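Local coordinates for protein inositol-1-monophosphatase SuhB (Mycobacterium tuberculosis, PDB 2Q74) that probably hydrolyses inositol 1-phosphate to free myo-inositol and phosphate, with magnesium as cofactor, in the myo-inositol biosynthesis of mycobacteria, at residues Ala9-Val14 against Val99-Asp104; Ser13-Leu18 against Ala133-Asp138. All coordinates share one frame; numbering follows the deposited sequence.

Both contacts lie where helix 8-33 packs on the larger mixed sheet of the chain. Interaction 1 uses the first turns of that helix and strand 100-104. Interaction 2 starts where interaction 1 ends, shares S13 and V14 with it, and uses strand 130-138. Strand 120-127 runs between these two strands in the sheet. The centres of the two contacts are about 7 Å apart. They also touch directly: L11 CB lies 3.7 Å from A133 CB, and the ring of W101 reaches the methyl of A15. One helix thus runs nearly parallel to strand 130-138 and also reaches strand 100-104. The strand of interaction 1 ends at D104, a probable magnesium ligand.

Interaction 1. Residues Ala9-Val14 against Val99-Asp104; sequences ARLRSV and VTWVLD
The layer between helix 8-33 and the larger sheet holds this contact, with L11 of the helix meeting the side chain of W101 on strand 100-104. The indole carries most of it. W101 CG is anti to the carbonyl carbon (chi1 -62°), which sends the six-membered ring out to the helix. L11 meets this ring twice. Its CD1 packs on W101 CZ2 at 3.6 Å. Its backbone oxygen, L11 O, lies 3.5 Å from W101 CH2, at the ring edge and near the ring plane. V14 points at the same end of the ring but is modelled too close to it, so the detail there is doubtful. V99 adds a looser apolar contact, V99 CG2 to L11 CD2 at 4.4 Å. V99 CG1 also sits 3.5 Å above the plane of the W101 ring, offset toward its rim. No hydrogen bond crosses between the two segments. The indole nitrogen W101 NE1 bonds to D78 instead, which helps fix the ring's rotation. L71 of helix 55-74 also touches W101. Further along the strand, D104 probably binds magnesium. Such helix-on-sheet packing belongs to the layered alpha-beta-alpha-beta-alpha sandwich of the inositol monophosphatase superfamily.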
loop_
_atom_site.group_PDB
_atom_site.type_symbol
_atom_site.label_atom_id
_atom_site.label_comp_id
_atom_site.label_asym_id
_atom_site.label_seq_id
_atom_site.Cartn_x
_atom_site.Cartn_y
_atom_site.Cartn_z
ATOM N N ALA A 9 4.401 30.137 8.149
ATOM C CA ALA A 9 2.938 30.003 8.112
ATOM C C ALA A 9 2.407 30.365 6.730
ATOM O O ALA A 9 1.575 29.643 6.162
ATOM C CB ALA A 9 2.285 30.858 9.173
ATOM N N ARG A 10 2.914 31.467 6.179
ATOM C CA ARG A 10 2.520 31.912 4.838
ATOM C C ARG A 10 2.990 30.938 3.775
ATOM O O ARG A 10 2.299 30.709 2.792
ATOM C CB ARG A 10 3.068 33.316 4.542
ATOM N N LEU A 11 4.183 30.384 3.965
ATOM C CA LEU A 11 4.759 29.465 2.990
ATOM C C LEU A 11 3.989 28.140 2.945
ATOM O O LEU A 11 3.854 27.528 1.883
ATOM C CB LEU A 11 6.246 29.213 3.281
ATOM C CG LEU A 11 7.322 30.130 2.654
ATOM C CD1 LEU A 11 6.812 30.886 1.438
ATOM C CD2 LEU A 11 7.859 31.091 3.659
ATOM N N ARG A 12 3.454 27.713 4.085
ATOM C CA ARG A 12 2.772 26.435 4.134
ATOM C C ARG A 12 1.374 26.541 3.531
ATOM O O ARG A 12 0.887 25.588 2.944
ATOM C CB ARG A 12 2.745 25.856 5.557
ATOM C CG ARG A 12 1.384 25.777 6.198
ATOM C CD ARG A 12 1.365 24.839 7.397
ATOM N NE ARG A 12 0.934 25.551 8.605
ATOM C CZ ARG A 12 1.029 25.093 9.858
ATOM N NH1 ARG A 12 1.523 23.874 10.115
ATOM N NH2 ARG A 12 0.614 25.863 10.874
ATOM N N SER A 13 0.732 27.694 3.676
ATOM C CA SER A 13 -0.579 27.911 3.082
ATOM C C SER A 13 -0.531 27.826 1.574
ATOM O O SER A 13 -1.372 27.181 0.961
ATOM C CB SER A 13 -1.140 29.257 3.487
ATOM O OG SER A 13 -1.636 29.142 4.796
ATOM N N VAL A 14 0.458 28.482 0.979
ATOM C CA VAL A 14 0.614 28.416 -0.455
ATOM C C VAL A 14 0.973 26.980 -0.842
ATOM O O VAL A 14 0.564 26.489 -1.899
ATOM C CB VAL A 14 1.660 29.426 -0.982
ATOM C CG1 VAL A 14 1.366 30.830 -0.490
ATOM C CG2 VAL A 14 3.013 29.023 -0.559
ATOM N N VAL A 99 13.244 32.172 -1.196
ATOM C CA VAL A 99 12.758 30.794 -1.039
ATOM C C VAL A 99 12.739 30.031 -2.369
ATOM O O VAL A 99 12.463 30.604 -3.419
ATOM C CB VAL A 99 11.334 30.770 -0.450
ATOM C CG1 VAL A 99 10.546 29.582 -0.984
ATOM C CG2 VAL A 99 11.379 30.753 1.056
ATOM N N THR A 100 13.019 28.736 -2.301
ATOM C CA THR A 100 13.035 27.874 -3.474
ATOM C C THR A 100 11.975 26.788 -3.340
ATOM O O THR A 100 11.938 26.062 -2.343
ATOM C CB THR A 100 14.399 27.188 -3.656
ATOM O OG1 THR A 100 15.376 28.164 -4.014
ATOM C CG2 THR A 100 14.336 26.103 -4.749
ATOM N N TRP A 101 11.126 26.668 -4.352
ATOM C CA TRP A 101 10.073 25.666 -4.323
ATOM C C TRP A 101 10.573 24.392 -4.964
ATOM O O TRP A 101 10.935 24.384 -6.134
ATOM C CB TRP A 101 8.814 26.196 -4.991
ATOM C CG TRP A 101 8.323 27.371 -4.255
ATOM C CD1 TRP A 101 8.697 28.652 -4.454
ATOM C CD2 TRP A 101 7.411 27.376 -3.154
ATOM N NE1 TRP A 101 8.059 29.473 -3.564
ATOM C CE2 TRP A 101 7.266 28.718 -2.747
ATOM C CE3 TRP A 101 6.691 26.377 -2.474
ATOM C CZ2 TRP A 101 6.439 29.100 -1.684
ATOM C CZ3 TRP A 101 5.863 26.748 -1.415
ATOM C CH2 TRP A 101 5.747 28.107 -1.031
ATOM N N VAL A 102 10.632 23.329 -4.166
ATOM C CA VAL A 102 11.099 22.026 -4.624
ATOM C C VAL A 102 9.879 21.151 -4.821
ATOM O O VAL A 102 9.102 20.957 -3.883
ATOM C CB VAL A 102 11.998 21.347 -3.584
ATOM C CG1 VAL A 102 12.601 20.061 -4.139
ATOM C CG2 VAL A 102 13.106 22.301 -3.126
ATOM N N LEU A 103 9.689 20.618 -6.026
ATOM C CA LEU A 103 8.460 19.895 -6.243
ATOM C C LEU A 103 8.499 18.633 -7.103
ATOM O O LEU A 103 9.412 18.431 -7.899
ATOM C CB LEU A 103 7.346 20.858 -6.652
ATOM C CG LEU A 103 7.391 21.755 -7.880
ATOM C CD1 LEU A 103 6.967 23.165 -7.454
ATOM C CD2 LEU A 103 8.729 21.809 -8.497
ATOM N N ASP A 104 7.523 17.761 -6.846
ATOM C CA ASP A 104 7.257 16.581 -7.656
ATOM C C ASP A 104 5.741 16.470 -7.868
ATOM O O ASP A 104 4.984 16.205 -6.922
ATOM C CB ASP A 104 7.786 15.297 -7.016
ATOM C CG ASP A 104 7.781 14.116 -7.991
ATOM O OD1 ASP A 104 7.238 14.271 -9.100
ATOM O OD2 ASP A 104 8.318 13.038 -7.669
#

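Interaction 2. Residues Ser13-Leu18 against Ala133-Asp138; sequences SVAENL and AGAVAD
Apolar packing comes first: the methyl groups of A15 and A135 meet between helix and strand. A15 CB is 3.8 Å from A135 CB. The same A15 CB also rests near the strand backbone, 4.1 Å from the carbonyl carbon G134 C. A135 CB points at the helix and meets its backbone. A15 O is nearest to A135 CB, at 3.3 Å, and E16 N lies 3.8 Å from it. The side chain of E16 starts out away from the strand. Its CG is anti to the carbonyl carbon (chi1 -71°), and E16 CG still grazes A135 CB at 4.4 Å. With small methyl side chains at A15 and A135, the two backbones can come close. The CA atoms of E16 and A135 are 5.4 Å apart, and the axes of the two segments approach to 6.9 Å. Helix and strand run nearly parallel, with an angle of 15° between their directions. This is a helix lying along a strand of the larger mixed sheet, one interface of the layered sandwich fold. The strand bonds on through its backbone to strands 120-127 and 143-148. A133 and A137 also point to the helix side, where they touch other residues of helix 8-33. One polar contact leads outside the two segments: E16 OE2 is hydrogen-bonded to S146 OG on strand 143-148.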
loop_
_atom_site.group_PDB
_atom_site.type_symbol
_atom_site.label_atom_id
_atom_site.label_comp_id
_atom_site.label_asym_id
_atom_site.label_seq_id
_atom_site.Cartn_x
_atom_site.Cartn_y
_atom_site.Cartn_z
ATOM N N SER A 13 0.732 27.694 3.676
ATOM C CA SER A 13 -0.579 27.911 3.082
ATOM C C SER A 13 -0.531 27.826 1.574
ATOM O O SER A 13 -1.372 27.181 0.961
ATOM C CB SER A 13 -1.140 29.257 3.487
ATOM O OG SER A 13 -1.636 29.142 4.796
ATOM N N VAL A 14 0.458 28.482 0.979
ATOM C CA VAL A 14 0.614 28.416 -0.455
ATOM C C VAL A 14 0.973 26.980 -0.842
ATOM O O VAL A 14 0.564 26.489 -1.899
ATOM C CB VAL A 14 1.660 29.426 -0.982
ATOM C CG1 VAL A 14 1.366 30.830 -0.490
ATOM C CG2 VAL A 14 3.013 29.023 -0.559
ATOM N N ALA A 15 1.728 26.303 0.020
ATOM C CA ALA A 15 2.100 24.916 -0.231
ATOM C C ALA A 15 0.864 24.025 -0.197
ATOM O O ALA A 15 0.725 23.148 -1.038
ATOM C CB ALA A 15 3.136 24.440 0.784
ATOM N N GLU A 16 -0.016 24.262 0.779
ATOM C CA GLU A 16 -1.228 23.457 0.963
ATOM C C GLU A 16 -2.166 23.648 -0.223
ATOM O O GLU A 16 -2.726 22.700 -0.786
ATOM C CB GLU A 16 -1.949 23.833 2.254
ATOM C CG GLU A 16 -1.223 23.388 3.529
ATOM C CD GLU A 16 -1.722 24.088 4.805
ATOM O OE1 GLU A 16 -2.343 25.175 4.708
ATOM O OE2 GLU A 16 -1.474 23.543 5.907
ATOM N N ASN A 17 -2.321 24.902 -0.609
ATOM C CA ASN A 17 -3.226 25.257 -1.681
ATOM C C ASN A 17 -2.764 24.711 -3.018
ATOM O O ASN A 17 -3.549 24.141 -3.764
ATOM C CB ASN A 17 -3.369 26.767 -1.738
ATOM C CG ASN A 17 -4.130 27.321 -0.559
ATOM O OD1 ASN A 17 -4.946 26.647 0.039
ATOM N ND2 ASN A 17 -3.863 28.558 -0.225
ATOM N N LEU A 18 -1.485 24.868 -3.311
ATOM C CA LEU A 18 -0.942 24.366 -4.563
ATOM C C LEU A 18 -1.003 22.845 -4.646
ATOM O O LEU A 18 -1.353 22.291 -5.698
ATOM C CB LEU A 18 0.495 24.831 -4.766
ATOM C CG LEU A 18 0.693 26.301 -5.090
ATOM C CD1 LEU A 18 2.091 26.500 -5.587
ATOM C CD2 LEU A 18 -0.289 26.774 -6.131
ATOM N N ALA A 133 8.853 24.826 5.065
ATOM C CA ALA A 133 7.435 24.527 4.950
ATOM C C ALA A 133 7.178 23.558 3.808
ATOM O O ALA A 133 7.947 23.484 2.850
ATOM C CB ALA A 133 6.651 25.804 4.745
ATOM N N GLY A 134 6.092 22.809 3.914
ATOM C CA GLY A 134 5.855 21.748 2.955
ATOM C C GLY A 134 4.449 21.209 2.952
ATOM O O GLY A 134 3.710 21.382 3.913
ATOM N N ALA A 135 4.084 20.546 1.864
ATOM C CA ALA A 135 2.745 19.948 1.757
ATOM C C ALA A 135 2.796 18.764 0.834
ATOM O O ALA A 135 3.367 18.860 -0.260
ATOM C CB ALA A 135 1.733 20.965 1.252
ATOM N N VAL A 136 2.236 17.639 1.268
ATOM C CA VAL A 136 2.143 16.450 0.398
ATOM C C VAL A 136 0.693 16.088 0.266
ATOM O O VAL A 136 -0.001 15.859 1.256
ATOM C CB VAL A 136 2.891 15.209 0.975
ATOM C CG1 VAL A 136 2.674 13.958 0.070
ATOM C CG2 VAL A 136 4.371 15.491 1.175
ATOM N N ALA A 137 0.227 16.030 -0.965
ATOM C CA ALA A 137 -1.189 15.735 -1.233
ATOM C C ALA A 137 -1.260 14.295 -1.634
ATOM O O ALA A 137 -0.621 13.929 -2.595
ATOM C CB ALA A 137 -1.720 16.606 -2.354
ATOM N N ASP A 138 -2.015 13.496 -0.888
ATOM C CA ASP A 138 -2.338 12.113 -1.245
ATOM C C ASP A 138 -3.511 12.169 -2.221
ATOM O O ASP A 138 -4.678 12.250 -1.818
ATOM C CB ASP A 138 -2.709 11.307 0.023
ATOM C CG ASP A 138 -2.974 9.804 -0.253
ATOM O OD1 ASP A 138 -3.247 9.410 -1.409
ATOM O OD2 ASP A 138 -2.934 9.015 0.735
#